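Local atomic coordinates of choline kinase (Cryptosporidium parvum, PDB entry 3MES), a protein that probably phosphorylates choline, and perhaps ethanolamine, with ATP as phosphate donor and magnesium ions as cofactor. Residues B[335-338]-B[339-343]; B[352-355]-B[356-360]; B[415-418]-B[419-422]. All coordinates share one frame; numbering follows the deposited sequence.

Interaction 1. Residues B[335-338]-B[339-343]; sequences SVYL and SQTLQ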
loop_
_atom_site.group_PDB
_atom_site.type_symbol
_atom_site.label_atom_id
_atom_site.label_comp_id
_atom_site.label_asym_id
_atom_site.label_seq_id
_atom_site.Cartn_x
_atom_site.Cartn_y
_atom_site.Cartn_z
ATOM N N SER B 335 1.115 12.421 7.351
ATOM C CA SER B 335 -0.318 12.258 7.566
ATOM C C SER B 335 -0.708 10.788 7.491
ATOM O O SER B 335 -1.503 10.302 8.299
ATOM C CB SER B 335 -1.112 13.057 6.532
ATOM O OG SER B 335 -0.827 14.438 6.642
ATOM N N VAL B 336 -0.152 10.085 6.512
ATOM C CA VAL B 336 -0.429 8.664 6.344
ATOM C C VAL B 336 0.204 7.863 7.475
ATOM O O VAL B 336 -0.396 6.923 7.996
ATOM C CB VAL B 336 0.098 8.141 4.994
ATOM C CG1 VAL B 336 -0.118 6.638 4.885
ATOM C CG2 VAL B 336 -0.576 8.870 3.843
ATOM N N TYR B 337 1.421 8.245 7.846
ATOM C CA TYR B 337 2.135 7.606 8.945
ATOM C C TYR B 337 1.294 7.630 10.216
ATOM O O TYR B 337 1.023 6.587 10.817
ATOM C CB TYR B 337 3.479 8.307 9.184
ATOM C CG TYR B 337 4.212 7.837 10.425
ATOM C CD1 TYR B 337 5.059 6.735 10.381
ATOM C CD2 TYR B 337 4.057 8.496 11.637
ATOM C CE1 TYR B 337 5.727 6.302 11.509
ATOM C CE2 TYR B 337 4.720 8.069 12.772
ATOM C CZ TYR B 337 5.556 6.971 12.703
ATOM O OH TYR B 337 6.221 6.543 13.831
ATOM N N LEU B 338 0.877 8.828 10.616
ATOM C CA LEU B 338 0.105 9.009 11.842
ATOM C C LEU B 338 -1.254 8.321 11.776
ATOM O O LEU B 338 -1.732 7.779 12.772
ATOM C CB LEU B 338 -0.074 10.497 12.148
ATOM C CG LEU B 338 1.201 11.231 12.562
ATOM C CD1 LEU B 338 0.962 12.733 12.645
ATOM C CD2 LEU B 338 1.710 10.688 13.887
ATOM N N SER B 339 -1.878 8.354 10.603
ATOM C CA SER B 339 -3.135 7.653 10.408
ATOM C C SER B 339 -2.935 6.178 10.728
ATOM O O SER B 339 -3.825 5.523 11.265
ATOM C CB SER B 339 -3.640 7.825 8.974
ATOM O OG SER B 339 -3.920 9.187 8.693
ATOM N N GLN B 340 -1.750 5.671 10.407
ATOM C CA GLN B 340 -1.419 4.270 10.634
ATOM C C GLN B 340 -1.084 4.001 12.099
ATOM O O GLN B 340 -1.624 3.072 12.700
ATOM C CB GLN B 340 -0.260 3.845 9.726
ATOM C CG GLN B 340 0.335 2.476 10.047
ATOM C CD GLN B 340 -0.588 1.328 9.694
ATOM O OE1 GLN B 340 -1.508 1.000 10.444
ATOM N NE2 GLN B 340 -0.342 0.702 8.549
ATOM N N THR B 341 -0.203 4.816 12.676
ATOM C CA THR B 341 0.218 4.606 14.063
ATOM C C THR B 341 -0.902 4.917 15.053
ATOM O O THR B 341 -1.052 4.231 16.067
ATOM C CB THR B 341 1.472 5.433 14.431
ATOM O OG1 THR B 341 1.166 6.833 14.383
ATOM C CG2 THR B 341 2.620 5.129 13.481
ATOM N N LEU B 342 -1.690 5.944 14.755
ATOM C CA LEU B 342 -2.761 6.370 15.652
ATOM C C LEU B 342 -4.105 5.740 15.297
ATOM O O LEU B 342 -5.027 5.730 16.111
ATOM C CB LEU B 342 -2.878 7.898 15.659
ATOM C CG LEU B 342 -1.681 8.667 16.226
ATOM C CD1 LEU B 342 -1.862 10.168 16.042
ATOM C CD2 LEU B 342 -1.466 8.328 17.692
ATOM N N GLN B 343 -4.216 5.216 14.081
ATOM C CA GLN B 343 -5.465 4.613 13.625
ATOM C C GLN B 343 -6.616 5.620 13.618
ATOM O O GLN B 343 -7.746 5.289 13.980
ATOM C CB GLN B 343 -5.827 3.406 14.493
ATOM C CG GLN B 343 -4.937 2.195 14.266
ATOM C CD GLN B 343 -5.080 1.630 12.867
ATOM O OE1 GLN B 343 -6.190 1.439 12.374
ATOM N NE2 GLN B 343 -3.956 1.360 12.220
#

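Interaction 2. Residues B[352-355]-B[356-360]; sequences IVHI and MTKAV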
loop_
_atom_site.group_PDB
_atom_site.type_symbol
_atom_site.label_atom_id
_atom_site.label_comp_id
_atom_site.label_asym_id
_atom_site.label_seq_id
_atom_site.Cartn_x
_atom_site.Cartn_y
_atom_site.Cartn_z
ATOM N N ILE B 352 -1.169 18.673 14.230
ATOM C CA ILE B 352 -0.258 17.604 14.629
ATOM C C ILE B 352 0.716 17.253 13.503
ATOM O O ILE B 352 1.834 16.806 13.753
ATOM C CB ILE B 352 -1.023 16.340 15.078
ATOM C CG1 ILE B 352 -0.056 15.309 15.661
ATOM C CG2 ILE B 352 -1.810 15.743 13.919
ATOM C CD1 ILE B 352 -0.745 14.076 16.202
ATOM N N VAL B 353 0.286 17.461 12.264
ATOM C CA VAL B 353 1.149 17.211 11.114
ATOM C C VAL B 353 2.123 18.369 10.904
ATOM O O VAL B 353 3.328 18.163 10.763
ATOM C CB VAL B 353 0.332 16.978 9.832
ATOM C CG1 VAL B 353 1.244 16.962 8.618
ATOM C CG2 VAL B 353 -0.449 15.676 9.935
ATOM N N HIS B 354 1.591 19.587 10.891
ATOM C CA HIS B 354 2.407 20.785 10.754
ATOM C C HIS B 354 3.568 20.779 11.744
ATOM O O HIS B 354 4.704 21.062 11.378
ATOM C CB HIS B 354 1.546 22.033 10.957
ATOM C CG HIS B 354 2.302 23.321 10.835
ATOM N ND1 HIS B 354 2.903 23.936 11.913
ATOM C CD2 HIS B 354 2.538 24.117 9.764
ATOM C CE1 HIS B 354 3.483 25.054 11.512
ATOM N NE2 HIS B 354 3.278 25.187 10.211
ATOM N N ILE B 355 3.277 20.454 12.998
ATOM C CA ILE B 355 4.303 20.417 14.035
ATOM C C ILE B 355 5.315 19.296 13.808
ATOM O O ILE B 355 6.526 19.522 13.860
ATOM C CB ILE B 355 3.686 20.257 15.434
ATOM C CG1 ILE B 355 2.977 21.542 15.855
ATOM C CG2 ILE B 355 4.757 19.896 16.449
ATOM C CD1 ILE B 355 2.402 21.487 17.252
ATOM N N MET B 356 4.816 18.090 13.561
ATOM C CA MET B 356 5.685 16.929 13.411
ATOM C C MET B 356 6.578 17.046 12.183
ATOM O O MET B 356 7.733 16.623 12.200
ATOM C CB MET B 356 4.870 15.634 13.350
ATOM C CG MET B 356 5.722 14.393 13.151
ATOM S SD MET B 356 4.805 12.855 13.342
ATOM C CE MET B 356 6.105 11.652 13.074
ATOM N N THR B 357 6.039 17.624 11.116
ATOM C CA THR B 357 6.804 17.780 9.887
ATOM C C THR B 357 8.064 18.611 10.115
ATOM O O THR B 357 9.144 18.256 9.647
ATOM C CB THR B 357 5.963 18.423 8.776
ATOM O OG1 THR B 357 4.796 17.625 8.542
ATOM C CG2 THR B 357 6.770 18.518 7.492
ATOM N N LYS B 358 7.925 19.717 10.839
ATOM C CA LYS B 358 9.063 20.594 11.093
ATOM C C LYS B 358 9.995 19.996 12.145
ATOM O O LYS B 358 11.206 20.211 12.110
ATOM C CB LYS B 358 8.592 21.996 11.495
ATOM C CG LYS B 358 7.827 22.049 12.805
ATOM C CD LYS B 358 6.823 23.202 12.826
ATOM C CE LYS B 358 7.514 24.556 12.806
ATOM N NZ LYS B 358 6.550 25.662 13.083
ATOM N N ALA B 359 9.424 19.238 13.074
ATOM C CA ALA B 359 10.216 18.550 14.088
ATOM C C ALA B 359 11.081 17.465 13.453
ATOM O O ALA B 359 12.245 17.296 13.817
ATOM C CB ALA B 359 9.311 17.953 15.159
ATOM N N VAL B 360 10.506 16.736 12.500
ATOM C CA VAL B 360 11.221 15.665 11.815
ATOM C C VAL B 360 12.440 16.196 11.069
ATOM O O VAL B 360 13.418 15.476 10.868
ATOM C CB VAL B 360 10.310 14.925 10.813
ATOM C CG1 VAL B 360 11.138 14.044 9.898
ATOM C CG2 VAL B 360 9.266 14.108 11.547
#

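Interaction 3. Residues B[415-418]-B[419-422]; sequences LPLN and SWLF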
loop_
_atom_site.group_PDB
_atom_site.type_symbol
_atom_site.label_atom_id
_atom_site.label_comp_id
_atom_site.label_asym_id
_atom_site.label_seq_id
_atom_site.Cartn_x
_atom_site.Cartn_y
_atom_site.Cartn_z
ATOM N N LEU B 415 15.521 25.366 13.842
ATOM C CA LEU B 415 16.470 25.351 14.950
ATOM C C LEU B 415 16.646 26.764 15.497
ATOM O O LEU B 415 16.684 27.727 14.731
ATOM C CB LEU B 415 17.825 24.798 14.504
ATOM C CG LEU B 415 17.939 23.294 14.252
ATOM C CD1 LEU B 415 19.321 22.955 13.711
ATOM C CD2 LEU B 415 17.644 22.503 15.523
ATOM N N PRO B 416 16.755 26.891 16.828
ATOM C CA PRO B 416 16.715 25.768 17.763
ATOM C C PRO B 416 15.290 25.365 18.146
ATOM O O PRO B 416 14.368 26.174 18.043
ATOM C CB PRO B 416 17.450 26.317 18.986
ATOM C CG PRO B 416 17.160 27.784 18.958
ATOM C CD PRO B 416 17.006 28.174 17.510
ATOM N N LEU B 417 15.122 24.121 18.586
ATOM C CA LEU B 417 13.811 23.606 18.976
ATOM C C LEU B 417 13.115 24.499 19.990
ATOM O O LEU B 417 11.927 24.791 19.862
ATOM C CB LEU B 417 13.931 22.195 19.560
ATOM C CG LEU B 417 13.940 21.011 18.598
ATOM C CD1 LEU B 417 12.695 21.029 17.723
ATOM C CD2 LEU B 417 15.200 21.025 17.751
ATOM N N ASN B 418 13.856 24.921 21.008
ATOM C CA ASN B 418 13.264 25.658 22.119
ATOM C C ASN B 418 12.677 27.015 21.735
ATOM O O ASN B 418 12.067 27.685 22.566
ATOM C CB ASN B 418 14.267 25.809 23.269
ATOM C CG ASN B 418 15.547 26.507 22.846
ATOM O OD1 ASN B 418 15.597 27.180 21.814
ATOM N ND2 ASN B 418 16.592 26.352 23.649
ATOM N N SER B 419 12.851 27.414 20.478
ATOM C CA SER B 419 12.350 28.710 20.028
ATOM C C SER B 419 10.952 28.631 19.413
ATOM O O SER B 419 10.373 29.656 19.057
ATOM C CB SER B 419 13.324 29.362 19.041
ATOM O OG SER B 419 13.378 28.648 17.817
ATOM N N TRP B 420 10.411 27.421 19.289
ATOM C CA TRP B 420 9.077 27.253 18.714
ATOM C C TRP B 420 8.306 26.063 19.286
ATOM O O TRP B 420 7.117 26.173 19.590
ATOM C CB TRP B 420 9.153 27.154 17.181
ATOM C CG TRP B 420 9.765 25.878 16.670
ATOM C CD1 TRP B 420 11.084 25.651 16.398
ATOM C CD2 TRP B 420 9.078 24.658 16.360
ATOM N NE1 TRP B 420 11.261 24.366 15.943
ATOM C CE2 TRP B 420 10.045 23.736 15.911
ATOM C CE3 TRP B 420 7.740 24.257 16.422
ATOM C CZ2 TRP B 420 9.717 22.435 15.526
ATOM C CZ3 TRP B 420 7.417 22.964 16.040
ATOM C CH2 TRP B 420 8.401 22.070 15.599
ATOM N N LEU B 421 8.988 24.932 19.438
ATOM C CA LEU B 421 8.342 23.692 19.863
ATOM C C LEU B 421 7.430 23.862 21.077
ATOM O O LEU B 421 6.364 23.251 21.151
ATOM C CB LEU B 421 9.391 22.613 20.145
ATOM C CG LEU B 421 8.859 21.236 20.549
ATOM C CD1 LEU B 421 7.953 20.660 19.468
ATOM C CD2 LEU B 421 10.007 20.284 20.856
ATOM N N PHE B 422 7.848 24.690 22.028
ATOM C CA PHE B 422 7.110 24.837 23.280
ATOM C C PHE B 422 6.155 26.033 23.274
ATOM O O PHE B 422 5.530 26.338 24.287
ATOM C CB PHE B 422 8.077 24.937 24.464
ATOM C CG PHE B 422 9.140 23.876 24.469
ATOM C CD1 PHE B 422 8.809 22.545 24.669
ATOM C CD2 PHE B 422 10.469 24.207 24.278
ATOM C CE1 PHE B 422 9.784 21.564 24.672
ATOM C CE2 PHE B 422 11.450 23.232 24.281
ATOM C CZ PHE B 422 11.106 21.909 24.478
#

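Interaction 1. Residues B[335-338]-B[339-343]
Tyr337 holds CG opposite its backbone N (chi1 172°), and Thr341, one turn further on, has chi1 at 65°, which sets OG1 between backbone N and carbonyl carbon and CG2 opposite the carbonyl carbon, facing the tyrosine ring. That methyl lies over one face in a CH-pi contact, 3.7 Å from CG2 to the centroid of the Tyr337 ring and 19° off the normal. Beneath the pair runs the i to i+4 bond from Thr341 N to Tyr337 O (2.8 Å), part of the backbone of helix 327-342.

Two residues earlier, Ser339 doubles the same kind of link. Its OG bends back to Ser335 O (2.7 Å) while Ser339 N reaches that oxygen at 3.0 Å, from the other face of the carbonyl plane, so two donors from one residue grip it. Along the apolar flank, Leu338 CD2 meets Leu342 CD1 at 4.2 Å. Gln343 is the first residue to leave helical backbone angles, with positive phi; its side-chain NE2 returns to Gln340 O (2.9 Å).

Helix 351-362 packs on Leu338 through Ile352 and Met356. Ala294 and Ile298 of helix 294-303 touch the ring of Tyr337, whose OH is hydrogen-bonded to His179 at the end of helix 165-179, and His166 of the second subunit packs on Val336, Ser339 and Gln340.

Interaction 2. Residues B[352-355]-B[356-360]
Thr357 and Val353, one turn apart in helix 351-362, are joined by two hydrogen bonds that end on a single oxygen. The backbone bond from Thr357 N to Val353 O is 2.8 Å long and runs nearly along the C=O axis. The hydroxyl adds a second: with OG1 turned back beside its own backbone N (chi1 -57°), Thr357 OG1 lies 2.7 Å from Val353 O and well above the carbonyl plane, about 49° out of it. The threonine hydroxyl thus finds an acceptor within its own helix. Further i to i+4 bonds include Ala359 N to Ile355 O at 3.0 Å and Met356 N to Ile352 O at a longer 3.3 Å.

Van der Waals contacts follow the same spacing. Val353 CG1 rests against Thr357 OG1 at 3.6 Å, the two branched side chains crossing at an angle.

Charged and polar groups meet at the partly exposed side. Lys358 places CG between its backbone N and carbonyl carbon (chi1 64°) and bends again at chi3, which carries its chain back over the previous turn: CD comes to 3.3 Å from His354 O, and NZ to 3.5 Å from His354 CE1, at a slant to the imidazole. NZ is still 4.2 Å from His354 ND1; were the histidine protonated, the two charges would probably disfavour each other mildly. Lys358 also makes a cation-pi contact with Trp420.

Around this helix, Val353 packs on Ser335 of helix 327-342, and Thr357 on Lys331 and Ile334 of the same helix. Met356 and Val360 reach Ile298 of helix 294-303, while Ile355 lies on Ser257 in a loop.

Interaction 3. Residues B[415-418]-B[419-422]
Leu417 and Trp420 lie side by side on a short 3-10 turn in the C-terminal tail, just after the cis peptide bond that precedes Pro416. The turn is tied by Trp420 N to Leu417 O, 3.1 Å, and the same oxygen takes Leu421 N at 3.0 Å, nearly in line with the carbonyl bond.

The indole of Trp420 can be followed outward. From CB, a chi1 of 70° sets CG between the backbone N and the carbonyl carbon and folds the ring back over the turn. CD1 comes 3.7 Å from Leu417 O, which lies over one face of the ring system. NE1 is hydrogen-bonded to Ile414 O just upstream. Further out, CE2 and then CZ2 pass Leu417 CD1, the closer approach being 4.0 Å from CZ2 to that methyl. The six-membered end of the ring points to Ile355 of helix 351-362. CB of Leu421 covers a face of the indole over its centre.

Ser419 secures the start of the turn: its OG reaches Pro416 O at 2.7 Å in the carbonyl plane, while its N bonds to the same oxygen from above that plane. Leu421 packs on Tyr256 and Phe260, and Phe422 meets Tyr256 edge-to-face. At the rim of the phenylalanine ring, in its plane, Asn418 CB stands 3.9 Å from CE2 of Phe422.

In the fold
Interactions 1 and 2 lie on successive helices, 327-342 and 351-362, that pack together: Leu338 CD2 meets Met356 SD at 3.8 Å and Tyr337 CE2 meets Met356 CE at 3.9 Å. Interaction 3 belongs to the tail, which covers another part of helix 351-362 through Trp420; it does not touch interaction 1, the nearest atoms being about 12 Å apart. Both helical contacts pair a hydroxyl with a carbonyl one turn back, whereas Ser419 OG in the tail reaches a carbonyl three residues back. Buried residues are the majority in interaction 1, which also borders the second subunit; interaction 2 runs from a buried face to a polar one, and interaction 3 mixes buried leucines with exposed turn residues.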